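PDB 2IA0: putative HTH-type transcriptional regulator PF0864 from Pyrococcus furiosus, which probably binds specific DNA sequences through a winged helix-turn-helix domain to regulate transcription, like other AsnC-family proteins. Local coordinates for residues H14-D19 with H49-K54. Residues are numbered along the deposited sequence; the frame is centred on the assembly and turned at random.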
loop_
_atom_site.group_PDB
_atom_site.type_symbol
_atom_site.label_atom_id
_atom_site.label_comp_id
_atom_site.label_asym_id
_atom_site.label_seq_id
_atom_site.Cartn_x
_atom_site.Cartn_y
_atom_site.Cartn_z
ATOM N N HIS A 14 17.322 1.571 -18.334
ATOM C CA HIS A 14 18.550 1.480 -17.483
ATOM C C HIS A 14 18.666 2.761 -16.690
ATOM O O HIS A 14 18.541 3.838 -17.272
ATOM C CB HIS A 14 19.810 1.281 -18.346
ATOM N N LEU A 15 18.909 2.657 -15.376
ATOM C CA LEU A 15 18.873 3.841 -14.486
ATOM C C LEU A 15 20.212 4.203 -13.853
ATOM O O LEU A 15 20.944 3.338 -13.370
ATOM C CB LEU A 15 17.827 3.658 -13.372
ATOM C CG LEU A 15 16.384 3.376 -13.805
ATOM C CD1 LEU A 15 15.520 3.069 -12.599
ATOM C CD2 LEU A 15 15.817 4.549 -14.574
ATOM N N ASP A 16 20.519 5.493 -13.822
ATOM C CA ASP A 16 21.751 5.943 -13.183
ATOM C C ASP A 16 21.447 6.625 -11.847
ATOM O O ASP A 16 20.273 6.708 -11.448
ATOM C CB ASP A 16 22.580 6.819 -14.138
ATOM C CG ASP A 16 21.967 8.179 -14.377
ATOM O OD1 ASP A 16 20.733 8.300 -14.315
ATOM O OD2 ASP A 16 22.720 9.138 -14.644
ATOM N N ASP A 17 22.488 7.093 -11.153
ATOM C CA ASP A 17 22.310 7.728 -9.854
ATOM C C ASP A 17 21.397 8.962 -9.876
ATOM O O ASP A 17 20.606 9.166 -8.946
ATOM C CB ASP A 17 23.662 8.027 -9.191
ATOM C CG ASP A 17 24.389 6.755 -8.737
ATOM O OD1 ASP A 17 23.744 5.682 -8.645
ATOM O OD2 ASP A 17 25.613 6.813 -8.477
ATOM N N LEU A 18 21.487 9.770 -10.928
ATOM C CA LEU A 18 20.626 10.957 -11.058
ATOM C C LEU A 18 19.152 10.578 -11.238
ATOM O O LEU A 18 18.286 11.201 -10.657
ATOM C CB LEU A 18 21.096 11.882 -12.203
ATOM C CG LEU A 18 20.267 13.139 -12.486
ATOM C CD1 LEU A 18 19.970 13.974 -11.180
ATOM C CD2 LEU A 18 20.988 13.982 -13.551
ATOM N N ASP A 19 18.873 9.563 -12.045
ATOM C CA ASP A 19 17.517 9.022 -12.139
ATOM C C ASP A 19 16.950 8.650 -10.774
ATOM O O ASP A 19 15.854 9.094 -10.435
ATOM C CB ASP A 19 17.474 7.820 -13.083
ATOM C CG ASP A 19 17.552 8.238 -14.546
ATOM O OD1 ASP A 19 18.188 7.509 -15.342
ATOM O OD2 ASP A 19 17.002 9.320 -14.895
ATOM N N HIS A 49 14.384 18.196 -16.206
ATOM C CA HIS A 49 13.180 18.238 -17.030
ATOM C C HIS A 49 13.099 17.053 -18.015
ATOM O O HIS A 49 12.125 16.289 -18.002
ATOM C CB HIS A 49 13.145 19.590 -17.738
ATOM C CG HIS A 49 12.057 19.729 -18.754
ATOM N ND1 HIS A 49 10.724 19.811 -18.414
ATOM C CD2 HIS A 49 12.112 19.843 -20.105
ATOM C CE1 HIS A 49 10.002 19.952 -19.511
ATOM N NE2 HIS A 49 10.819 19.971 -20.551
ATOM N N PHE A 50 14.148 16.888 -18.817
ATOM C CA PHE A 50 14.288 15.757 -19.723
ATOM C C PHE A 50 14.210 14.379 -19.033
ATOM O O PHE A 50 13.463 13.511 -19.480
ATOM C CB PHE A 50 15.582 15.892 -20.528
ATOM C CG PHE A 50 15.891 14.704 -21.392
ATOM C CD1 PHE A 50 16.868 13.776 -21.006
ATOM C CD2 PHE A 50 15.219 14.507 -22.596
ATOM C CE1 PHE A 50 17.163 12.667 -21.809
ATOM C CE2 PHE A 50 15.517 13.406 -23.404
ATOM C CZ PHE A 50 16.488 12.485 -23.005
ATOM N N ARG A 51 14.992 14.190 -17.971
ATOM C CA ARG A 51 14.937 12.973 -17.142
ATOM C C ARG A 51 13.523 12.673 -16.645
ATOM O O ARG A 51 13.092 11.544 -16.706
ATOM C CB ARG A 51 15.860 13.069 -15.920
ATOM C CG ARG A 51 17.317 13.286 -16.216
ATOM C CD ARG A 51 17.820 12.230 -17.146
ATOM N NE ARG A 51 19.281 12.159 -17.156
ATOM C CZ ARG A 51 19.999 11.314 -16.426
ATOM N NH1 ARG A 51 19.394 10.471 -15.608
ATOM N NH2 ARG A 51 21.319 11.301 -16.516
ATOM N N ILE A 52 12.806 13.679 -16.160
ATOM C CA ILE A 52 11.439 13.466 -15.670
ATOM C C ILE A 52 10.449 13.066 -16.770
ATOM O O ILE A 52 9.696 12.092 -16.592
ATOM C CB ILE A 52 10.927 14.674 -14.842
ATOM C CG1 ILE A 52 11.668 14.732 -13.496
ATOM C CG2 ILE A 52 9.424 14.592 -14.613
ATOM C CD1 ILE A 52 11.567 16.076 -12.811
ATOM N N LYS A 53 10.473 13.778 -17.910
ATOM C CA LYS A 53 9.678 13.404 -19.077
ATOM C C LYS A 53 9.990 11.972 -19.510
ATOM O O LYS A 53 9.087 11.227 -19.860
ATOM C CB LYS A 53 9.874 14.383 -20.252
ATOM C CG LYS A 53 8.981 15.622 -20.202
ATOM C CD LYS A 53 9.388 16.694 -21.227
ATOM C CE LYS A 53 8.653 16.561 -22.592
ATOM N NZ LYS A 53 8.836 17.775 -23.519
ATOM N N LYS A 54 11.259 11.592 -19.465
ATOM C CA LYS A 54 11.692 10.278 -19.921
ATOM C C LYS A 54 11.196 9.162 -18.991
ATOM O O LYS A 54 10.746 8.113 -19.464
ATOM C CB LYS A 54 13.217 10.247 -20.078
ATOM C CG LYS A 54 13.726 9.396 -21.225
ATOM C CD LYS A 54 13.453 10.044 -22.603
ATOM C CE LYS A 54 13.539 8.978 -23.710
ATOM N NZ LYS A 54 12.866 9.390 -24.978
HETATM O O HOH W 1 15.401 9.239 -17.402
#
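Arg51, on helix 45-57, meets Asp16 end-on: Arg51 NH1 donates to Asp16 OD1 at 2.9 Å. Arg51 NH2 reaches Asp16 OD2 at 3.2 Å, both bonds nearly straight and on the syn sides of the carboxylate. The carboxylate and guanidinium planes lie 31° apart. A bend in the arginine chain, where CD turns back beside CA (chi2 -55°), swings the guanidinium across to the start of helix 17-26. Asp19 meets its edge, the carboxylate turned 58° from the guanidinium plane; Asp19 OD2 lies 2.7 Å from Arg51 NH1, a salt bridge whose hydrogen bond is bent and weak. Over one guanidinium face sits Leu18 CD2. A water donates to Asp19 OD2 and, weakly, to Arg51 O. Asp16 is also the N-cap: OD1 accepts from Asp19 N, above the carboxylate plane, and a weak return bond from Asp16 N to Asp19 OD1 completes a capping box. With an asparagine replacing Asp16, the amide nitrogen would probably face Arg51 NH2 donor to donor, breaking one arm of the grip. The principle is one arginine shared by two carboxylates of a capped helix start: it ties on helix 45-57, presumably the recognition helix of the predicted helix-turn-helix, and probably offsets the carboxylates' repulsion.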